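Polyketide synthase PksR (Bacillus subtilis, PDB 4U3V) takes part in intermediate steps of making the antibiotic polyketide bacillaene, the crystallised piece being its enoyl-isomerase domain with a double-hotdog fold. Local coordinates at residues 33-38 with 199-204; 39-44 with 168-173; 60-65 with 108-113. All coordinates share one frame; numbering follows the deposited sequence.

Interactions 1 and 2 both join the first hotdog to the second, while interaction 3 lies within the first. Interaction 1 touches each of the others. Its centre is about 12 Å from that of interaction 2, and His199 NE2 approaches Glu39 OE2 to 2.7 Å, a probable hydrogen bond. Its centre is about 14 Å from that of interaction 3, where Ser60 OG and Glu64 OE2 make probable hydrogen bonds of 2.7 Å to Val203 O and Thr202 N respectively. Interactions 2 and 3 do not touch: their centres are about 23 Å apart and their nearest atoms about 6 Å. Loop 199-204 reaches both neighbours, and Phe35 on the strand also packs on Tyr41 of interaction 2.

Interaction 1: 33-38 with 199-204; sequences DQFTYD and HHYTVS
His199 and Asp33 make the central bond of this contact: His199 ND1 donates to Asp33 OD2 over 2.7 Å, and an N-H...O angle of 165° shows that the approach is nearly straight. The oxygen lies close to the imidazole plane, at the ring edge, and receives the N-H on its syn side, somewhat out of the carboxylate plane; the two flat groups are turned 48° apart. With CG anti to the backbone N, Asp33 extends its carboxylate toward the loop. The same oxygen takes a second donor, Tyr201 OH at 2.6 Å from Asp33 OD2, which uses the anti lone pair. Two bonds from different directions therefore grip OD2, while the other oxygen is tied to its own strand by Gln34 N, 2.8 Å from Asp33 OD1. In the double hotdog, this carboxylate stands on strand 31-36 of the N-terminal hotdog, and both of its ring-bearing donors come from the loop that leads into helix 205-219 of the C-terminal one, so the cluster bridges the two halves near the surface. The imidazole is also packed on one face. The rings of Phe35 and His199 are almost parallel, their planes 3° apart, but they are slid so far that they barely overlap, with centroids 4.5 Å apart. Phe35 CE1 comes within 3.2 Å of His199 CE1, over the face and toward the rim. At the imidazole edge, the backbone Gln34 O approaches His199 CE1 to 3.2 Å. The far nitrogen, His199 NE2, is hydrogen-bonded to the carboxylate of Glu39, so both ring nitrogens are held and the rotation of the imidazole is fixed. Tyr201 has its own backing from helix 56-69, where its side chain rests on Ser60, Leu61 and Glu64.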
loop_
_atom_site.group_PDB
_atom_site.type_symbol
_atom_site.label_atom_id
_atom_site.label_comp_id
_atom_site.label_asym_id
_atom_site.label_seq_id
_atom_site.Cartn_x
_atom_site.Cartn_y
_atom_site.Cartn_z
ATOM N N ASP A 33 8.788 -13.850 -2.989
ATOM C CA ASP A 33 7.436 -14.220 -3.411
ATOM C C ASP A 33 7.487 -14.359 -4.952
ATOM O O ASP A 33 8.471 -13.994 -5.594
ATOM C CB ASP A 33 6.404 -13.130 -2.968
ATOM C CG ASP A 33 4.944 -13.658 -2.889
ATOM O OD1 ASP A 33 4.648 -14.790 -3.348
ATOM O OD2 ASP A 33 4.060 -12.933 -2.362
ATOM N N GLN A 34 6.414 -14.875 -5.530
ATOM C CA GLN A 34 6.357 -15.074 -6.988
ATOM C C GLN A 34 4.939 -14.751 -7.418
ATOM O O GLN A 34 3.976 -15.094 -6.736
ATOM C CB GLN A 34 6.604 -16.535 -7.381
ATOM C CG GLN A 34 7.968 -17.083 -7.073
ATOM C CD GLN A 34 8.231 -18.339 -7.885
ATOM O OE1 GLN A 34 7.301 -19.008 -8.326
ATOM N NE2 GLN A 34 9.496 -18.649 -8.078
ATOM N N PHE A 35 4.821 -14.140 -8.592
ATOM C CA PHE A 35 3.498 -13.724 -9.099
ATOM C C PHE A 35 3.364 -14.204 -10.536
ATOM O O PHE A 35 4.257 -13.996 -11.355
ATOM C CB PHE A 35 3.353 -12.202 -9.063
ATOM C CG PHE A 35 3.318 -11.659 -7.681
ATOM C CD1 PHE A 35 2.126 -11.660 -6.978
ATOM C CD2 PHE A 35 4.498 -11.309 -7.026
ATOM C CE1 PHE A 35 2.079 -11.207 -5.643
ATOM C CE2 PHE A 35 4.450 -10.868 -5.696
ATOM C CZ PHE A 35 3.252 -10.835 -5.008
ATOM N N THR A 36 2.250 -14.856 -10.826
ATOM C CA THR A 36 2.075 -15.458 -12.166
ATOM C C THR A 36 0.969 -14.722 -12.958
ATOM O O THR A 36 0.064 -14.110 -12.393
ATOM C CB THR A 36 1.763 -16.956 -12.031
ATOM O OG1 THR A 36 1.848 -17.584 -13.323
ATOM C CG2 THR A 36 0.393 -17.178 -11.455
ATOM N N TYR A 37 1.054 -14.756 -14.285
ATOM C CA TYR A 37 0.165 -13.962 -15.133
ATOM C C TYR A 37 -1.283 -14.199 -14.759
ATOM O O TYR A 37 -2.090 -13.266 -14.715
ATOM C CB TYR A 37 0.365 -14.344 -16.611
ATOM C CG TYR A 37 -0.459 -13.534 -17.583
ATOM C CD1 TYR A 37 -0.091 -12.223 -17.912
ATOM C CD2 TYR A 37 -1.534 -14.111 -18.270
ATOM C CE1 TYR A 37 -0.809 -11.484 -18.838
ATOM C CE2 TYR A 37 -2.287 -13.357 -19.166
ATOM C CZ TYR A 37 -1.911 -12.057 -19.448
ATOM O OH TYR A 37 -2.588 -11.317 -20.401
ATOM N N ASP A 38 -1.639 -15.457 -14.559
ATOM C CA ASP A 38 -3.053 -15.819 -14.512
ATOM C C ASP A 38 -3.720 -15.724 -13.136
ATOM O O ASP A 38 -4.912 -15.952 -13.038
ATOM C CB ASP A 38 -3.278 -17.228 -15.060
ATOM C CG ASP A 38 -3.155 -17.300 -16.571
ATOM O OD1 ASP A 38 -3.308 -16.259 -17.243
ATOM O OD2 ASP A 38 -2.899 -18.410 -17.089
ATOM N N HIS A 199 -0.395 -15.805 -0.927
ATOM C CA HIS A 199 0.418 -14.690 -0.487
ATOM C C HIS A 199 0.139 -14.282 0.930
ATOM O O HIS A 199 -0.838 -13.582 1.194
ATOM C CB HIS A 199 0.201 -13.497 -1.410
ATOM C CG HIS A 199 0.486 -13.802 -2.864
ATOM N ND1 HIS A 199 1.743 -13.853 -3.364
ATOM C CD2 HIS A 199 -0.362 -14.243 -3.884
ATOM C CE1 HIS A 199 1.689 -14.272 -4.651
ATOM N NE2 HIS A 199 0.400 -14.462 -4.976
ATOM N N HIS A 200 1.019 -14.694 1.839
ATOM C CA HIS A 200 0.796 -14.517 3.271
ATOM C C HIS A 200 1.660 -13.370 3.700
ATOM O O HIS A 200 2.883 -13.462 3.637
ATOM C CB HIS A 200 1.252 -15.780 4.025
ATOM C CG HIS A 200 0.497 -17.036 3.634
ATOM N ND1 HIS A 200 -0.730 -17.322 4.115
ATOM C CD2 HIS A 200 0.806 -18.048 2.712
ATOM C CE1 HIS A 200 -1.178 -18.467 3.550
ATOM N NE2 HIS A 200 -0.234 -18.916 2.703
ATOM N N TYR A 201 1.044 -12.262 4.086
ATOM C CA TYR A 201 1.789 -11.089 4.536
ATOM C C TYR A 201 1.240 -10.588 5.859
ATOM O O TYR A 201 0.016 -10.606 6.062
ATOM C CB TYR A 201 1.606 -9.935 3.528
ATOM C CG TYR A 201 2.427 -10.116 2.273
ATOM C CD1 TYR A 201 3.774 -9.797 2.270
ATOM C CD2 TYR A 201 1.867 -10.665 1.123
ATOM C CE1 TYR A 201 4.557 -9.965 1.125
ATOM C CE2 TYR A 201 2.654 -10.913 -0.013
ATOM C CZ TYR A 201 3.976 -10.502 -0.020
ATOM O OH TYR A 201 4.796 -10.727 -1.118
ATOM N N THR A 202 2.127 -10.116 6.731
ATOM C CA THR A 202 1.708 -9.562 8.037
ATOM C C THR A 202 0.863 -8.311 7.825
ATOM O O THR A 202 -0.222 -8.178 8.402
ATOM C CB THR A 202 2.917 -9.184 8.893
ATOM O OG1 THR A 202 3.673 -10.361 9.183
ATOM C CG2 THR A 202 2.472 -8.484 10.198
ATOM N N VAL A 203 1.324 -7.457 6.908
ATOM C CA VAL A 203 0.555 -6.302 6.476
ATOM C C VAL A 203 0.137 -6.507 5.025
ATOM O O VAL A 203 0.988 -6.620 4.146
ATOM C CB VAL A 203 1.391 -5.011 6.648
ATOM C CG1 VAL A 203 0.703 -3.820 6.009
ATOM C CG2 VAL A 203 1.678 -4.752 8.127
ATOM N N SER A 204 -1.157 -6.722 4.815
ATOM C CA SER A 204 -1.631 -7.126 3.490
ATOM C C SER A 204 -1.347 -6.006 2.492
ATOM O O SER A 204 -1.668 -4.845 2.777
ATOM C CB SER A 204 -3.127 -7.332 3.533
ATOM O OG SER A 204 -3.614 -7.772 2.268
#

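Interaction 2: 39-44 with 168-173; sequences EPYVQG and GELFKT
Phe171 packs over one face of the Tyr41 ring, its CZ standing 3.9 Å from Tyr41 CD1 and offset toward the rim. The ring planes are inclined by 56° and the centroids are 5.4 Å apart, so the rings meet obliquely. Phe171 presents its edge to the end of helix 40-43: Tyr41 O lies in its plane, 3.5 Å from Phe171 CZ, and the CA of Gly44 lies at the edge too. Leu170 adds a second apolar contact beside it. Its branch point is turned away from its own backbone nitrogen (chi1 -174°), which brings Leu170 CD2 to within 3.7 Å of Tyr41 CA, so this methyl packs against the helix backbone and the base of the tyrosine together. The hydroxyl of Tyr41 is hydrogen-bonded to that of Thr57, and Phe171 also meets Trp167 edge-to-face.

The backbones come together at two glycines, whose lack of side chains lets Gly44 CA and Gly168 CA lie 3.7 Å apart. Here Gly168 N donates to Gly44 O at 2.7 Å. The N-H...O angle is nearly straight at 166°, yet the C=O...N angle is only 113°, so the donor meets the carbonyl from well off its axis. Gly44 leads into strand 45-47 and Gly168 follows strand 166-167, antiparallel neighbours in the small sheet, which places this bond at the end of their pairing. The arrangement belongs to the seam of a double hotdog, where a short helix and a 3-10 turn from opposite halves pack together.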
loop_
_atom_site.group_PDB
_atom_site.type_symbol
_atom_site.label_atom_id
_atom_site.label_comp_id
_atom_site.label_asym_id
_atom_site.label_seq_id
_atom_site.Cartn_x
_atom_site.Cartn_y
_atom_site.Cartn_z
ATOM N N GLU A 39 -2.972 -15.467 -12.064
ATOM C CA GLU A 39 -3.611 -15.464 -10.743
ATOM C C GLU A 39 -4.408 -14.151 -10.472
ATOM O O GLU A 39 -4.128 -13.110 -11.085
ATOM C CB GLU A 39 -2.564 -15.699 -9.654
ATOM C CG GLU A 39 -1.595 -14.543 -9.487
ATOM C CD GLU A 39 -0.651 -14.797 -8.341
ATOM O OE1 GLU A 39 0.517 -15.155 -8.605
ATOM O OE2 GLU A 39 -1.096 -14.719 -7.169
ATOM N N PRO A 40 -5.428 -14.203 -9.591
ATOM C CA PRO A 40 -6.327 -13.037 -9.448
ATOM C C PRO A 40 -5.623 -11.747 -8.989
ATOM O O PRO A 40 -5.961 -10.668 -9.455
ATOM C CB PRO A 40 -7.346 -13.500 -8.395
ATOM C CG PRO A 40 -7.363 -14.993 -8.501
ATOM C CD PRO A 40 -6.000 -15.426 -8.993
ATOM N N TYR A 41 -4.573 -11.869 -8.177
ATOM C CA TYR A 41 -3.794 -10.680 -7.775
ATOM C C TYR A 41 -3.205 -9.926 -8.986
ATOM O O TYR A 41 -3.056 -8.700 -8.955
ATOM C CB TYR A 41 -2.675 -11.120 -6.834
ATOM C CG TYR A 41 -1.966 -9.977 -6.124
ATOM C CD1 TYR A 41 -2.435 -9.506 -4.909
ATOM C CD2 TYR A 41 -0.816 -9.397 -6.663
ATOM C CE1 TYR A 41 -1.759 -8.502 -4.228
ATOM C CE2 TYR A 41 -0.113 -8.424 -5.974
ATOM C CZ TYR A 41 -0.612 -7.956 -4.770
ATOM O OH TYR A 41 0.108 -7.013 -4.041
ATOM N N VAL A 42 -2.849 -10.661 -10.054
ATOM C CA VAL A 42 -2.187 -10.072 -11.213
ATOM C C VAL A 42 -3.231 -9.682 -12.260
ATOM O O VAL A 42 -3.141 -8.582 -12.825
ATOM C CB VAL A 42 -1.152 -11.047 -11.832
ATOM C CG1 VAL A 42 -0.495 -10.455 -13.079
ATOM C CG2 VAL A 42 -0.074 -11.344 -10.801
ATOM N N GLN A 43 -4.199 -10.580 -12.474
ATOM C CA GLN A 43 -5.330 -10.311 -13.399
ATOM C C GLN A 43 -6.071 -9.058 -12.946
ATOM O O GLN A 43 -6.628 -8.317 -13.761
ATOM C CB GLN A 43 -6.358 -11.441 -13.355
ATOM C CG GLN A 43 -5.935 -12.751 -13.977
ATOM C CD GLN A 43 -7.019 -13.803 -13.846
ATOM O OE1 GLN A 43 -7.634 -13.952 -12.784
ATOM N NE2 GLN A 43 -7.273 -14.528 -14.932
ATOM N N GLY A 44 -6.074 -8.834 -11.637
ATOM C CA GLY A 44 -6.834 -7.724 -11.045
ATOM C C GLY A 44 -6.319 -6.295 -11.105
ATOM O O GLY A 44 -6.966 -5.368 -10.582
ATOM N N GLY A 168 -9.664 -5.770 -10.639
ATOM C CA GLY A 168 -10.376 -7.004 -10.335
ATOM C C GLY A 168 -11.040 -7.022 -8.968
ATOM O O GLY A 168 -10.749 -6.191 -8.109
ATOM N N GLU A 169 -11.934 -7.978 -8.739
ATOM C CA GLU A 169 -12.763 -7.944 -7.524
ATOM C C GLU A 169 -12.032 -8.116 -6.188
ATOM O O GLU A 169 -12.495 -7.626 -5.156
ATOM C CB GLU A 169 -13.892 -8.980 -7.586
ATOM C CG GLU A 169 -14.801 -8.836 -8.797
ATOM C CD GLU A 169 -15.632 -7.563 -8.764
ATOM O OE1 GLU A 169 -16.364 -7.371 -7.767
ATOM O OE2 GLU A 169 -15.523 -6.741 -9.712
ATOM N N LEU A 170 -10.937 -8.874 -6.195
ATOM C CA LEU A 170 -10.018 -8.964 -5.061
ATOM C C LEU A 170 -9.725 -7.602 -4.386
ATOM O O LEU A 170 -9.576 -7.537 -3.160
ATOM C CB LEU A 170 -8.678 -9.531 -5.575
ATOM C CG LEU A 170 -7.633 -9.826 -4.503
ATOM C CD1 LEU A 170 -8.230 -10.760 -3.451
ATOM C CD2 LEU A 170 -6.319 -10.380 -5.055
ATOM N N PHE A 171 -9.433 -6.608 -5.220
ATOM C CA PHE A 171 -8.992 -5.264 -4.739
ATOM C C PHE A 171 -10.160 -4.368 -4.294
ATOM O O PHE A 171 -9.946 -3.287 -3.713
ATOM C CB PHE A 171 -8.154 -4.553 -5.815
ATOM C CG PHE A 171 -6.836 -5.235 -6.105
ATOM C CD1 PHE A 171 -5.810 -5.212 -5.168
ATOM C CD2 PHE A 171 -6.639 -5.936 -7.294
ATOM C CE1 PHE A 171 -4.609 -5.883 -5.389
ATOM C CE2 PHE A 171 -5.433 -6.586 -7.534
ATOM C CZ PHE A 171 -4.424 -6.582 -6.573
ATOM N N LYS A 172 -11.394 -4.780 -4.589
ATOM C CA LYS A 172 -12.562 -3.943 -4.266
ATOM C C LYS A 172 -12.981 -4.098 -2.805
ATOM O O LYS A 172 -13.975 -4.761 -2.494
ATOM C CB LYS A 172 -13.724 -4.271 -5.206
ATOM C CG LYS A 172 -13.366 -4.028 -6.659
ATOM C CD LYS A 172 -14.567 -4.034 -7.593
ATOM C CE LYS A 172 -14.136 -3.602 -8.979
ATOM N NZ LYS A 172 -15.172 -3.838 -10.016
ATOM N N THR A 173 -12.233 -3.467 -1.911
ATOM C CA THR A 173 -12.355 -3.680 -0.483
ATOM C C THR A 173 -13.184 -2.593 0.205
ATOM O O THR A 173 -13.457 -2.688 1.397
ATOM C CB THR A 173 -10.977 -3.667 0.165
ATOM O OG1 THR A 173 -10.335 -2.433 -0.159
ATOM C CG2 THR A 173 -10.114 -4.795 -0.374
#

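Interaction 3: 60-65 with 108-113; sequences SLAIEA and IELQIM
Helix 60-65 runs over strand 108-113 with an axis separation of 9.3 Å and an angle of 130° between their N-to-C directions. This is the central feature of a hotdog fold, the sheet curling round one long helix, here 56-69 of the N-terminal hotdog. The backbones are nearest at Ala62 and Leu110, whose CA atoms are 6.8 Å apart. Two small residues one turn apart, Ala62 and Ala65, give Leu110 room to come close. With CG set anti to the carbonyl carbon (chi1 -62°), Leu110 sends its fork at the helix, one methyl to each alanine: Leu110 CD1 reaches Ala62 CB at 3.6 Å, while Leu110 CD2 meets Ala65 CB at 3.8 Å. Two residues on, Ile112 points the same way and touches the helix through its gamma methyl, CG2, 4.0 Å from Leu61 CD1, the two side chains meeting obliquely. The interface is buried and apolar, and it is continued by neighbouring strands: Leu61 also packs on Leu97, Ala65 on Ala99 and Ala62 on Ile78. The closest approach is an ordinary van der Waals one, Leu110 CD1 to the backbone oxygen Ala62 O at 3.5 Å.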
loop_
_atom_site.group_PDB
_atom_site.type_symbol
_atom_site.label_atom_id
_atom_site.label_comp_id
_atom_site.label_asym_id
_atom_site.label_seq_id
_atom_site.Cartn_x
_atom_site.Cartn_y
_atom_site.Cartn_z
ATOM N N SER A 60 4.558 -4.187 1.577
ATOM C CA SER A 60 4.337 -5.447 2.313
ATOM C C SER A 60 5.599 -6.337 2.355
ATOM O O SER A 60 5.881 -6.978 3.389
ATOM C CB SER A 60 3.182 -6.228 1.684
ATOM O OG SER A 60 1.933 -5.504 1.895
ATOM N N LEU A 61 6.294 -6.451 1.224
ATOM C CA LEU A 61 7.596 -7.178 1.172
ATOM C C LEU A 61 8.637 -6.506 2.048
ATOM O O LEU A 61 9.425 -7.176 2.740
ATOM C CB LEU A 61 8.122 -7.259 -0.269
ATOM C CG LEU A 61 7.437 -8.323 -1.120
ATOM C CD1 LEU A 61 7.751 -8.103 -2.602
ATOM C CD2 LEU A 61 7.925 -9.692 -0.639
ATOM N N ALA A 62 8.641 -5.177 2.058
ATOM C CA ALA A 62 9.598 -4.472 2.949
ATOM C C ALA A 62 9.367 -4.741 4.448
ATOM O O ALA A 62 10.332 -4.966 5.186
ATOM C CB ALA A 62 9.625 -2.970 2.669
ATOM N N ILE A 63 8.109 -4.856 4.853
ATOM C CA ILE A 63 7.725 -5.151 6.241
ATOM C C ILE A 63 8.105 -6.594 6.613
ATOM O O ILE A 63 8.624 -6.862 7.708
ATOM C CB ILE A 63 6.234 -4.913 6.445
ATOM C CG1 ILE A 63 5.966 -3.397 6.390
ATOM C CG2 ILE A 63 5.746 -5.538 7.738
ATOM C CD1 ILE A 63 4.496 -3.049 6.259
ATOM N N GLU A 64 7.897 -7.529 5.692
ATOM C CA GLU A 64 8.387 -8.886 5.916
ATOM C C GLU A 64 9.893 -8.944 6.127
ATOM O O GLU A 64 10.359 -9.738 6.956
ATOM C CB GLU A 64 7.997 -9.819 4.767
ATOM C CG GLU A 64 6.507 -10.037 4.664
ATOM C CD GLU A 64 5.902 -10.535 5.960
ATOM O OE1 GLU A 64 6.580 -11.314 6.666
ATOM O OE2 GLU A 64 4.796 -10.080 6.324
ATOM N N ALA A 65 10.643 -8.193 5.325
ATOM C CA ALA A 65 12.092 -8.190 5.400
ATOM C C ALA A 65 12.518 -7.628 6.745
ATOM O O ALA A 65 13.423 -8.171 7.378
ATOM C CB ALA A 65 12.716 -7.403 4.281
ATOM N N ILE A 108 19.779 0.485 7.635
ATOM C CA ILE A 108 19.482 -0.719 6.861
ATOM C C ILE A 108 18.658 -0.369 5.623
ATOM O O ILE A 108 17.507 0.055 5.728
ATOM C CB ILE A 108 18.694 -1.735 7.703
ATOM C CG1 ILE A 108 19.379 -1.943 9.069
ATOM C CG2 ILE A 108 18.559 -3.046 6.942
ATOM C CD1 ILE A 108 18.434 -2.313 10.203
ATOM N N GLU A 109 19.265 -0.537 4.460
ATOM C CA GLU A 109 18.585 -0.330 3.198
ATOM C C GLU A 109 17.932 -1.629 2.688
ATOM O O GLU A 109 18.555 -2.694 2.683
ATOM C CB GLU A 109 19.594 0.200 2.197
ATOM C CG GLU A 109 19.053 0.520 0.825
ATOM C CD GLU A 109 20.006 1.400 0.045
ATOM O OE1 GLU A 109 20.928 1.964 0.671
ATOM O OE2 GLU A 109 19.843 1.521 -1.187
ATOM N N LEU A 110 16.688 -1.536 2.222
ATOM C CA LEU A 110 16.008 -2.691 1.629
ATOM C C LEU A 110 15.973 -2.510 0.119
ATOM O O LEU A 110 15.542 -1.471 -0.373
ATOM C CB LEU A 110 14.569 -2.804 2.142
ATOM C CG LEU A 110 14.388 -3.032 3.647
ATOM C CD1 LEU A 110 12.918 -2.929 4.022
ATOM C CD2 LEU A 110 14.975 -4.360 4.087
ATOM N N GLN A 111 16.413 -3.524 -0.619
ATOM C CA GLN A 111 16.229 -3.541 -2.050
ATOM C C GLN A 111 15.236 -4.635 -2.465
ATOM O O GLN A 111 15.476 -5.811 -2.238
ATOM C CB GLN A 111 17.554 -3.827 -2.731
ATOM C CG GLN A 111 18.563 -2.729 -2.509
ATOM C CD GLN A 111 19.441 -2.545 -3.715
ATOM O OE1 GLN A 111 20.600 -2.956 -3.709
ATOM N NE2 GLN A 111 18.868 -2.007 -4.790
ATOM N N ILE A 112 14.114 -4.231 -3.031
ATOM C CA ILE A 112 13.158 -5.185 -3.563
ATOM C C ILE A 112 13.468 -5.359 -5.032
ATOM O O ILE A 112 13.271 -4.440 -5.838
ATOM C CB ILE A 112 11.697 -4.679 -3.437
ATOM C CG1 ILE A 112 11.377 -4.172 -2.023
ATOM C CG2 ILE A 112 10.740 -5.773 -3.860
ATOM C CD1 ILE A 112 11.770 -5.113 -0.929
ATOM N N MET A 113 13.913 -6.563 -5.394
ATOM C CA MET A 113 14.366 -6.845 -6.755
ATOM C C MET A 113 13.407 -7.826 -7.386
ATOM O O MET A 113 12.775 -8.635 -6.698
ATOM C CB MET A 113 15.764 -7.508 -6.728
ATOM C CG MET A 113 16.751 -6.860 -5.766
ATOM S SD MET A 113 17.369 -5.350 -6.525
ATOM C CE MET A 113 18.379 -5.961 -7.885
#